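Local atomic coordinates of NAD-dependent aldehyde dehydrogenase (Sinorhizobium meliloti, PDB entry 3U4J), a protein that probably oxidises aldehydes to carboxylic acids with NAD or NADP as the electron acceptor. Residues T387-V392 with M396-E401; G136-L141 with Y483-Y488; V234-P239 with G257-R262. One frame throughout, in Å; residues are numbered along the deposited sequence.

Contact 1: T387-V392 with M396-E401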
loop_
_atom_site.group_PDB
_atom_site.type_symbol
_atom_site.label_atom_id
_atom_site.label_comp_id
_atom_site.label_asym_id
_atom_site.label_seq_id
_atom_site.Cartn_x
_atom_site.Cartn_y
_atom_site.Cartn_z
ATOM N N THR A 387 -15.915 -42.014 -2.634
ATOM C CA THR A 387 -15.173 -42.950 -1.799
ATOM C C THR A 387 -14.722 -42.320 -0.492
ATOM O O THR A 387 -14.187 -41.199 -0.481
ATOM C CB THR A 387 -13.954 -43.507 -2.585
ATOM O OG1 THR A 387 -14.418 -44.139 -3.797
ATOM C CG2 THR A 387 -13.124 -44.516 -1.723
ATOM N N VAL A 388 -14.940 -43.043 0.610
ATOM C CA VAL A 388 -14.516 -42.595 1.939
ATOM C C VAL A 388 -13.747 -43.706 2.676
ATOM O O VAL A 388 -14.219 -44.845 2.758
ATOM C CB VAL A 388 -15.713 -42.163 2.797
ATOM C CG1 VAL A 388 -15.245 -41.766 4.204
ATOM C CG2 VAL A 388 -16.489 -41.026 2.127
ATOM N N PHE A 389 -12.556 -43.371 3.172
ATOM C CA PHE A 389 -11.783 -44.243 4.070
ATOM C C PHE A 389 -11.786 -43.700 5.495
ATOM O O PHE A 389 -11.648 -42.482 5.715
ATOM C CB PHE A 389 -10.337 -44.357 3.628
ATOM C CG PHE A 389 -10.109 -45.273 2.466
ATOM C CD1 PHE A 389 -10.104 -46.673 2.639
ATOM C CD2 PHE A 389 -9.828 -44.745 1.206
ATOM C CE1 PHE A 389 -9.839 -47.547 1.539
ATOM C CE2 PHE A 389 -9.571 -45.590 0.100
ATOM C CZ PHE A 389 -9.578 -47.010 0.274
ATOM N N ALA A 390 -11.936 -44.604 6.459
ATOM C CA ALA A 390 -11.839 -44.264 7.864
ATOM C C ALA A 390 -10.623 -44.981 8.428
ATOM O O ALA A 390 -10.065 -45.867 7.777
ATOM C CB ALA A 390 -13.086 -44.696 8.589
ATOM N N GLY A 391 -10.190 -44.592 9.627
ATOM C CA GLY A 391 -9.059 -45.283 10.274
ATOM C C GLY A 391 -7.736 -45.062 9.569
ATOM O O GLY A 391 -6.831 -45.896 9.624
ATOM N N VAL A 392 -7.608 -43.929 8.894
ATOM C CA VAL A 392 -6.389 -43.659 8.153
ATOM C C VAL A 392 -5.337 -43.136 9.146
ATOM O O VAL A 392 -5.652 -42.368 10.057
ATOM C CB VAL A 392 -6.631 -42.715 6.966
ATOM C CG1 VAL A 392 -5.345 -42.537 6.161
ATOM C CG2 VAL A 392 -7.753 -43.272 6.066
HETATM N N MSE A 396 0.302 -43.936 5.897
HETATM C CA MSE A 396 -0.250 -44.614 4.726
HETATM C C MSE A 396 -0.109 -43.749 3.490
HETATM O O MSE A 396 -0.297 -42.532 3.555
HETATM C CB MSE A 396 -1.730 -44.979 4.924
HETATM C CG MSE A 396 -1.988 -45.966 6.049
HETATM SE SE MSE A 396 -3.918 -46.234 6.219
HETATM C CE MSE A 396 -3.990 -47.431 7.796
ATOM N N SER A 397 0.188 -44.388 2.363
ATOM C CA SER A 397 0.250 -43.682 1.087
ATOM C C SER A 397 -1.020 -42.851 0.805
ATOM O O SER A 397 -0.914 -41.766 0.236
ATOM C CB SER A 397 0.548 -44.649 -0.062
ATOM O OG SER A 397 -0.583 -45.461 -0.332
ATOM N N ILE A 398 -2.204 -43.328 1.208
ATOM C CA ILE A 398 -3.431 -42.533 0.979
ATOM C C ILE A 398 -3.569 -41.281 1.879
ATOM O O ILE A 398 -4.343 -40.369 1.551
ATOM C CB ILE A 398 -4.739 -43.354 1.018
ATOM C CG1 ILE A 398 -4.985 -43.951 2.417
ATOM C CG2 ILE A 398 -4.765 -44.404 -0.112
ATOM C CD1 ILE A 398 -6.459 -44.234 2.687
ATOM N N ALA A 399 -2.854 -41.245 3.006
ATOM C CA ALA A 399 -2.768 -40.016 3.806
ATOM C C ALA A 399 -1.768 -39.040 3.193
ATOM O O ALA A 399 -1.891 -37.851 3.366
ATOM C CB ALA A 399 -2.383 -40.310 5.259
ATOM N N ARG A 400 -0.782 -39.546 2.470
ATOM C CA ARG A 400 0.351 -38.714 2.080
ATOM C C ARG A 400 0.317 -38.191 0.633
ATOM O O ARG A 400 0.670 -37.025 0.371
ATOM C CB ARG A 400 1.649 -39.495 2.308
ATOM C CG ARG A 400 2.052 -39.624 3.768
ATOM C CD ARG A 400 2.873 -38.403 4.204
ATOM N NE ARG A 400 2.991 -38.311 5.659
ATOM C CZ ARG A 400 3.979 -37.699 6.301
ATOM N NH1 ARG A 400 4.954 -37.112 5.620
ATOM N NH2 ARG A 400 3.984 -37.674 7.630
ATOM N N GLU A 401 -0.062 -39.059 -0.308
ATOM C CA GLU A 401 0.056 -38.732 -1.729
ATOM C C GLU A 401 -1.249 -38.163 -2.284
ATOM O O GLU A 401 -2.337 -38.508 -1.820
ATOM C CB GLU A 401 0.543 -39.953 -2.517
ATOM C CG GLU A 401 1.781 -40.547 -1.841
ATOM C CD GLU A 401 2.485 -41.640 -2.606
ATOM O OE1 GLU A 401 2.042 -42.015 -3.716
ATOM O OE2 GLU A 401 3.524 -42.120 -2.083
#

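Contact 2: G136-L141 with Y483-Y488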
loop_
_atom_site.group_PDB
_atom_site.type_symbol
_atom_site.label_atom_id
_atom_site.label_comp_id
_atom_site.label_asym_id
_atom_site.label_seq_id
_atom_site.Cartn_x
_atom_site.Cartn_y
_atom_site.Cartn_z
ATOM N N GLY A 136 -10.286 -4.020 -13.899
ATOM C CA GLY A 136 -10.447 -2.866 -12.979
ATOM C C GLY A 136 -9.116 -2.472 -12.358
ATOM O O GLY A 136 -8.767 -1.286 -12.321
ATOM N N GLN A 137 -8.357 -3.468 -11.884
ATOM C CA GLN A 137 -7.095 -3.219 -11.189
ATOM C C GLN A 137 -5.947 -2.828 -12.106
ATOM O O GLN A 137 -5.058 -2.096 -11.674
ATOM C CB GLN A 137 -6.688 -4.440 -10.337
ATOM C CG GLN A 137 -7.577 -4.644 -9.080
ATOM C CD GLN A 137 -7.639 -3.366 -8.247
ATOM O OE1 GLN A 137 -6.644 -2.956 -7.663
ATOM N NE2 GLN A 137 -8.804 -2.710 -8.229
ATOM N N ALA A 138 -5.976 -3.313 -13.348
ATOM C CA ALA A 138 -4.892 -3.112 -14.304
ATOM C C ALA A 138 -4.572 -1.638 -14.511
ATOM O O ALA A 138 -3.410 -1.284 -14.662
ATOM C CB ALA A 138 -5.198 -3.797 -15.678
ATOM N N ARG A 139 -5.585 -0.779 -14.485
ATOM C CA ARG A 139 -5.326 0.647 -14.724
ATOM C C ARG A 139 -4.779 1.413 -13.500
ATOM O O ARG A 139 -4.245 2.515 -13.633
ATOM C CB ARG A 139 -6.560 1.319 -15.335
ATOM C CG ARG A 139 -7.750 1.477 -14.404
ATOM C CD ARG A 139 -8.895 2.084 -15.197
ATOM N NE ARG A 139 -8.618 3.467 -15.561
ATOM C CZ ARG A 139 -9.504 4.254 -16.155
ATOM N NH1 ARG A 139 -10.700 3.765 -16.478
ATOM N NH2 ARG A 139 -9.203 5.519 -16.422
ATOM N N ALA A 140 -4.864 0.808 -12.324
ATOM C CA ALA A 140 -4.442 1.503 -11.103
ATOM C C ALA A 140 -3.092 1.029 -10.532
ATOM O O ALA A 140 -2.736 1.394 -9.417
ATOM C CB ALA A 140 -5.519 1.381 -10.049
ATOM N N LEU A 141 -2.368 0.200 -11.276
ATOM C CA LEU A 141 -1.118 -0.358 -10.804
ATOM C C LEU A 141 -0.102 0.750 -10.612
ATOM O O LEU A 141 0.036 1.635 -11.459
ATOM C CB LEU A 141 -0.587 -1.412 -11.765
ATOM C CG LEU A 141 -1.517 -2.622 -11.965
ATOM C CD1 LEU A 141 -0.897 -3.573 -12.984
ATOM C CD2 LEU A 141 -1.763 -3.310 -10.643
ATOM N N TYR A 483 -1.818 -9.262 -5.845
ATOM C CA TYR A 483 -0.554 -10.002 -5.821
ATOM C C TYR A 483 -0.140 -10.497 -7.201
ATOM O O TYR A 483 1.065 -10.466 -7.540
ATOM C CB TYR A 483 -0.623 -11.183 -4.832
ATOM C CG TYR A 483 -0.548 -10.712 -3.370
ATOM C CD1 TYR A 483 0.612 -10.905 -2.612
ATOM C CD2 TYR A 483 -1.633 -10.063 -2.764
ATOM C CE1 TYR A 483 0.690 -10.443 -1.292
ATOM C CE2 TYR A 483 -1.571 -9.620 -1.428
ATOM C CZ TYR A 483 -0.419 -9.816 -0.704
ATOM O OH TYR A 483 -0.344 -9.371 0.608
ATOM N N GLY A 484 -1.124 -10.944 -7.996
ATOM C CA GLY A 484 -0.795 -11.498 -9.302
ATOM C C GLY A 484 -0.132 -10.454 -10.188
ATOM O O GLY A 484 0.720 -10.793 -11.019
ATOM N N PHE A 485 -0.474 -9.177 -10.018
ATOM C CA PHE A 485 0.174 -8.168 -10.871
ATOM C C PHE A 485 1.655 -8.045 -10.570
ATOM O O PHE A 485 2.450 -7.787 -11.481
ATOM C CB PHE A 485 -0.516 -6.816 -10.806
ATOM C CG PHE A 485 -1.946 -6.863 -11.271
ATOM C CD1 PHE A 485 -2.248 -6.975 -12.621
ATOM C CD2 PHE A 485 -2.988 -6.816 -10.349
ATOM C CE1 PHE A 485 -3.566 -7.027 -13.047
ATOM C CE2 PHE A 485 -4.307 -6.871 -10.769
ATOM C CZ PHE A 485 -4.597 -6.980 -12.120
ATOM N N ASP A 486 2.026 -8.249 -9.309
ATOM C CA ASP A 486 3.427 -8.216 -8.910
ATOM C C ASP A 486 4.173 -9.418 -9.503
ATOM O O ASP A 486 5.339 -9.295 -9.882
ATOM C CB ASP A 486 3.569 -8.158 -7.381
ATOM C CG ASP A 486 3.052 -6.834 -6.781
ATOM O OD1 ASP A 486 2.624 -5.934 -7.538
ATOM O OD2 ASP A 486 3.053 -6.709 -5.543
ATOM N N GLU A 487 3.498 -10.570 -9.604
ATOM C CA GLU A 487 4.073 -11.757 -10.257
ATOM C C GLU A 487 4.502 -11.528 -11.707
ATOM O O GLU A 487 5.469 -12.157 -12.166
ATOM C CB GLU A 487 3.095 -12.933 -10.256
ATOM C CG GLU A 487 2.958 -13.624 -8.933
ATOM C CD GLU A 487 4.286 -14.140 -8.365
ATOM O OE1 GLU A 487 4.962 -14.924 -9.059
ATOM O OE2 GLU A 487 4.621 -13.757 -7.223
ATOM N N TYR A 488 3.781 -10.658 -12.422
ATOM C CA TYR A 488 4.056 -10.367 -13.849
ATOM C C TYR A 488 4.615 -8.981 -14.091
ATOM O O TYR A 488 4.580 -8.491 -15.209
ATOM C CB TYR A 488 2.803 -10.616 -14.718
ATOM C CG TYR A 488 2.220 -11.993 -14.448
ATOM C CD1 TYR A 488 2.864 -13.150 -14.909
ATOM C CD2 TYR A 488 1.062 -12.149 -13.677
ATOM C CE1 TYR A 488 2.358 -14.421 -14.626
ATOM C CE2 TYR A 488 0.549 -13.404 -13.415
ATOM C CZ TYR A 488 1.202 -14.537 -13.885
ATOM O OH TYR A 488 0.703 -15.796 -13.608
#

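Contact 3: V234-P239 with G257-R262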
loop_
_atom_site.group_PDB
_atom_site.type_symbol
_atom_site.label_atom_id
_atom_site.label_comp_id
_atom_site.label_asym_id
_atom_site.label_seq_id
_atom_site.Cartn_x
_atom_site.Cartn_y
_atom_site.Cartn_z
ATOM N N VAL A 234 10.085 -26.080 -24.711
ATOM C CA VAL A 234 10.349 -24.855 -25.468
ATOM C C VAL A 234 10.090 -23.612 -24.615
ATOM O O VAL A 234 10.950 -22.744 -24.535
ATOM C CB VAL A 234 9.567 -24.779 -26.789
ATOM C CG1 VAL A 234 9.669 -23.350 -27.408
ATOM C CG2 VAL A 234 10.090 -25.839 -27.761
ATOM N N LEU A 235 8.927 -23.541 -23.968
ATOM C CA LEU A 235 8.607 -22.375 -23.120
ATOM C C LEU A 235 9.623 -22.182 -21.990
ATOM O O LEU A 235 10.022 -21.052 -21.693
ATOM C CB LEU A 235 7.176 -22.447 -22.580
ATOM C CG LEU A 235 6.104 -22.276 -23.673
ATOM C CD1 LEU A 235 4.717 -22.531 -23.098
ATOM C CD2 LEU A 235 6.189 -20.890 -24.344
ATOM N N ALA A 236 10.092 -23.289 -21.405
ATOM C CA ALA A 236 11.050 -23.184 -20.311
ATOM C C ALA A 236 12.508 -22.941 -20.753
ATOM O O ALA A 236 13.324 -22.400 -19.968
ATOM C CB ALA A 236 10.923 -24.393 -19.388
ATOM N N GLU A 237 12.853 -23.308 -21.994
ATOM C CA GLU A 237 14.221 -23.000 -22.466
ATOM C C GLU A 237 14.389 -21.833 -23.451
ATOM O O GLU A 237 15.481 -21.283 -23.548
ATOM C CB GLU A 237 15.016 -24.260 -22.880
ATOM C CG GLU A 237 14.253 -25.280 -23.685
ATOM C CD GLU A 237 15.012 -26.614 -23.900
ATOM O OE1 GLU A 237 15.226 -27.379 -22.924
ATOM O OE2 GLU A 237 15.351 -26.901 -25.068
ATOM N N ASP A 238 13.328 -21.407 -24.139
ATOM C CA ASP A 238 13.506 -20.410 -25.194
ATOM C C ASP A 238 14.032 -19.074 -24.626
ATOM O O ASP A 238 13.459 -18.551 -23.684
ATOM C CB ASP A 238 12.192 -20.191 -25.965
ATOM C CG ASP A 238 12.389 -19.401 -27.246
ATOM O OD1 ASP A 238 12.156 -19.985 -28.312
ATOM O OD2 ASP A 238 12.785 -18.221 -27.219
ATOM N N PRO A 239 15.113 -18.517 -25.200
ATOM C CA PRO A 239 15.668 -17.232 -24.729
ATOM C C PRO A 239 14.722 -16.030 -24.832
ATOM O O PRO A 239 14.950 -15.027 -24.153
ATOM C CB PRO A 239 16.856 -16.988 -25.670
ATOM C CG PRO A 239 17.219 -18.333 -26.178
ATOM C CD PRO A 239 15.950 -19.122 -26.258
ATOM N N GLY A 257 10.719 -26.192 -13.679
ATOM C CA GLY A 257 11.485 -25.310 -12.812
ATOM C C GLY A 257 12.988 -25.495 -13.010
ATOM O O GLY A 257 13.714 -24.527 -13.201
ATOM N N GLU A 258 13.466 -26.737 -13.002
ATOM C CA GLU A 258 14.920 -26.937 -13.155
ATOM C C GLU A 258 15.407 -26.418 -14.508
ATOM O O GLU A 258 16.464 -25.780 -14.594
ATOM C CB GLU A 258 15.307 -28.401 -13.010
ATOM C CG GLU A 258 14.562 -29.151 -11.910
ATOM C CD GLU A 258 14.870 -30.639 -11.925
ATOM O OE1 GLU A 258 16.040 -31.000 -12.212
ATOM O OE2 GLU A 258 13.958 -31.435 -11.616
ATOM N N ILE A 259 14.633 -26.686 -15.558
ATOM C CA ILE A 259 15.017 -26.249 -16.916
ATOM C C ILE A 259 15.077 -24.731 -16.985
ATOM O O ILE A 259 16.063 -24.145 -17.458
ATOM C CB ILE A 259 14.024 -26.781 -17.974
ATOM C CG1 ILE A 259 14.171 -28.302 -18.103
ATOM C CG2 ILE A 259 14.227 -26.049 -19.309
ATOM C CD1 ILE A 259 12.975 -29.003 -18.759
ATOM N N ALA A 260 14.018 -24.092 -16.474
ATOM C CA ALA A 260 13.948 -22.625 -16.425
ATOM C C ALA A 260 15.063 -22.006 -15.625
ATOM O O ALA A 260 15.550 -20.922 -15.968
ATOM C CB ALA A 260 12.560 -22.132 -15.889
ATOM N N ALA A 261 15.481 -22.661 -14.551
ATOM C CA ALA A 261 16.569 -22.089 -13.744
ATOM C C ALA A 261 17.884 -22.012 -14.543
ATOM O O ALA A 261 18.741 -21.164 -14.269
ATOM C CB ALA A 261 16.750 -22.869 -12.476
ATOM N N ARG A 262 18.026 -22.879 -15.547
ATOM C CA ARG A 262 19.250 -22.846 -16.380
ATOM C C ARG A 262 19.446 -21.509 -17.048
ATOM O O ARG A 262 20.566 -21.123 -17.347
ATOM C CB ARG A 262 19.266 -23.952 -17.430
ATOM C CG ARG A 262 19.200 -25.304 -16.850
ATOM C CD ARG A 262 19.129 -26.382 -17.918
ATOM N NE ARG A 262 18.760 -27.645 -17.285
ATOM C CZ ARG A 262 18.245 -28.699 -17.908
ATOM N NH1 ARG A 262 18.009 -28.680 -19.216
ATOM N NH2 ARG A 262 17.939 -29.776 -17.208
HETATM O O HOH W 1 16.191 -22.365 -19.473
#

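Contact 1: T387-V392 with M396-E401
I398 reaches F389 with its CD1 methyl, which also touches V392, and the tight part of this contact is built round that atom. It lies over one face of the F389 ring, 4.1 Å from the ring centroid and 28° off the normal, a CH-pi contact displaced toward the CG-CD2 side of the ring, with F389 CD2 nearest to I398 CD1 at 3.7 Å. The same methyl touches V392 CG2, also at 3.7 Å, so it fills the corner where ring and valine meet. The torsions account for this: I398 CG1 stands between the backbone N and the carbonyl carbon (chi1 64°), and chi2 of 155° carries CD1 on toward the strand. V392 CG2 meets only I398 CD1 across the contact, while V392 CG1 packs mainly on the A399 methyl, CG1 to CB 3.8 Å, and also borders I398 CG1.

The other side is looser and partly open to solvent. There the extended selenomethionine M396 passes V392 with its selenium, SE to CG1 4.0 Å, and ends with CE 3.7 Å from the carbonyl O of exposed G391. No hydrogen bond crosses between the segments.

Both segments belong to the beta-alpha-beta unit of strand 383-390, helix 397-400 and strand 407-413. F389 also packs on V359 and I363 of helix 349-364, while V392 rests on S409 and L411 of strand 407-413.

Contact 2: G136-L141 with Y483-Y488
F485 extends from helix 483-487 toward the last turn of helix 117-138 and the loop after it, where Q137, A138 and L141 receive it. Its CB already touches the leucine, 3.7 Å from L141 CD2. At CG the same methyl comes nearer still, L141 CD2 to F485 CG 3.6 Å. The two sides of the ring root are then shared between the leucine's branches: F485 CD1 meets L141 CD1 at 3.7 Å, and F485 CD2 meets L141 CD2. Farther out the partners change to the helix itself. F485 CE2 lies 3.4 Å from Q137 CB, CZ lies near that same CB and the backbone N of A138 (CZ to N 4.1 Å), and CE1 approaches the A138 methyl more loosely, at 4.5 Å to CB. With CG anti to the carbonyl carbon (chi1 -61°), the phenyl group projects from its helix toward these partners, and the L141 and F485 side chains cross at about a right angle.

An alanine in place of F485 would probably leave both L141 methyls and Q137 CB without their aromatic partner and open a gap between the helices.

Q137 gives only its root to the ring. Its chain bends at chi2 (-53°), and the amide leaves for R482, whose NE bonds to OE1. W184 of helix 174-187 also meets the F485 ring, their planes at about 35°. The contact is thus a buried, largely apolar junction of a helix with the last turn and following loop of another, within the aldehyde dehydrogenase fold.

Contact 3: V234-P239 with G257-R262
A236 and I259 supply the main apolar contact between the two helices, A236 CB to I259 CG2 3.7 Å. The isoleucine uses its branch methyl: CG2 is anti to the backbone N, while CG1 takes the place beside that nitrogen (chi1 -69°). A second methyl pair is looser, A236 CB to A260 CB 4.5 Å. With only small side chains at the closest point, the backbones come near, the CA atoms of A236 and A260 being 4.9 Å apart, and the A236 carbonyl O lies 3.6 Å from A260 CA.

Polar linkage across the contact runs through one water. It donates to the carbonyl O of A236 at 2.9 Å and to the carbonyl O of I259 at 2.7 Å, bridging two acceptors that could not bond to each other directly. No direct hydrogen bond joins the two segments.

Charged side chains lie on the solvent side. E237 continues extended beyond CG and brings OE1 to 4.0 Å from I259 CG2, a van der Waals approach to the same methyl that packs on A236. E237 OE1 and R262 NH1 are 4.8 Å apart, too far to count as a salt bridge, though their opposite charges may attract weakly. Within its own segment, I259 CG1 lies over one face of the R262 guanidinium, near its periphery.

Helices 231-237 and 250-261 meet here through their last turns, with strand 243-247 coming between them in sequence. V234, pointing away from this contact, packs on A60 and V63 of helix 60-75. On the other helix, E258 and A261 touch a neighbouring subunit.

Overall arrangement
All three contacts are mainly buried, and no direct hydrogen bond crosses any of them, yet each joins different elements. Contact 1 connects a strand end to the short helix that follows it, within the unit leading to strand 407-413. Contacts 2 and 3 pair helices instead, contact 2 also using the loop after one of them, and their chemistry differs: mostly aromatic and aliphatic groups meet in contact 2, whereas contact 3 adds a bridging water and a charged, solvent-facing side. Contact 2 is the longest-range, spanning 341 residues. Its centre lies about 40 Å from that of contact 1 and about 25 Å from that of contact 3. Neighbouring subunits reach contacts 2 and 3 but not contact 1.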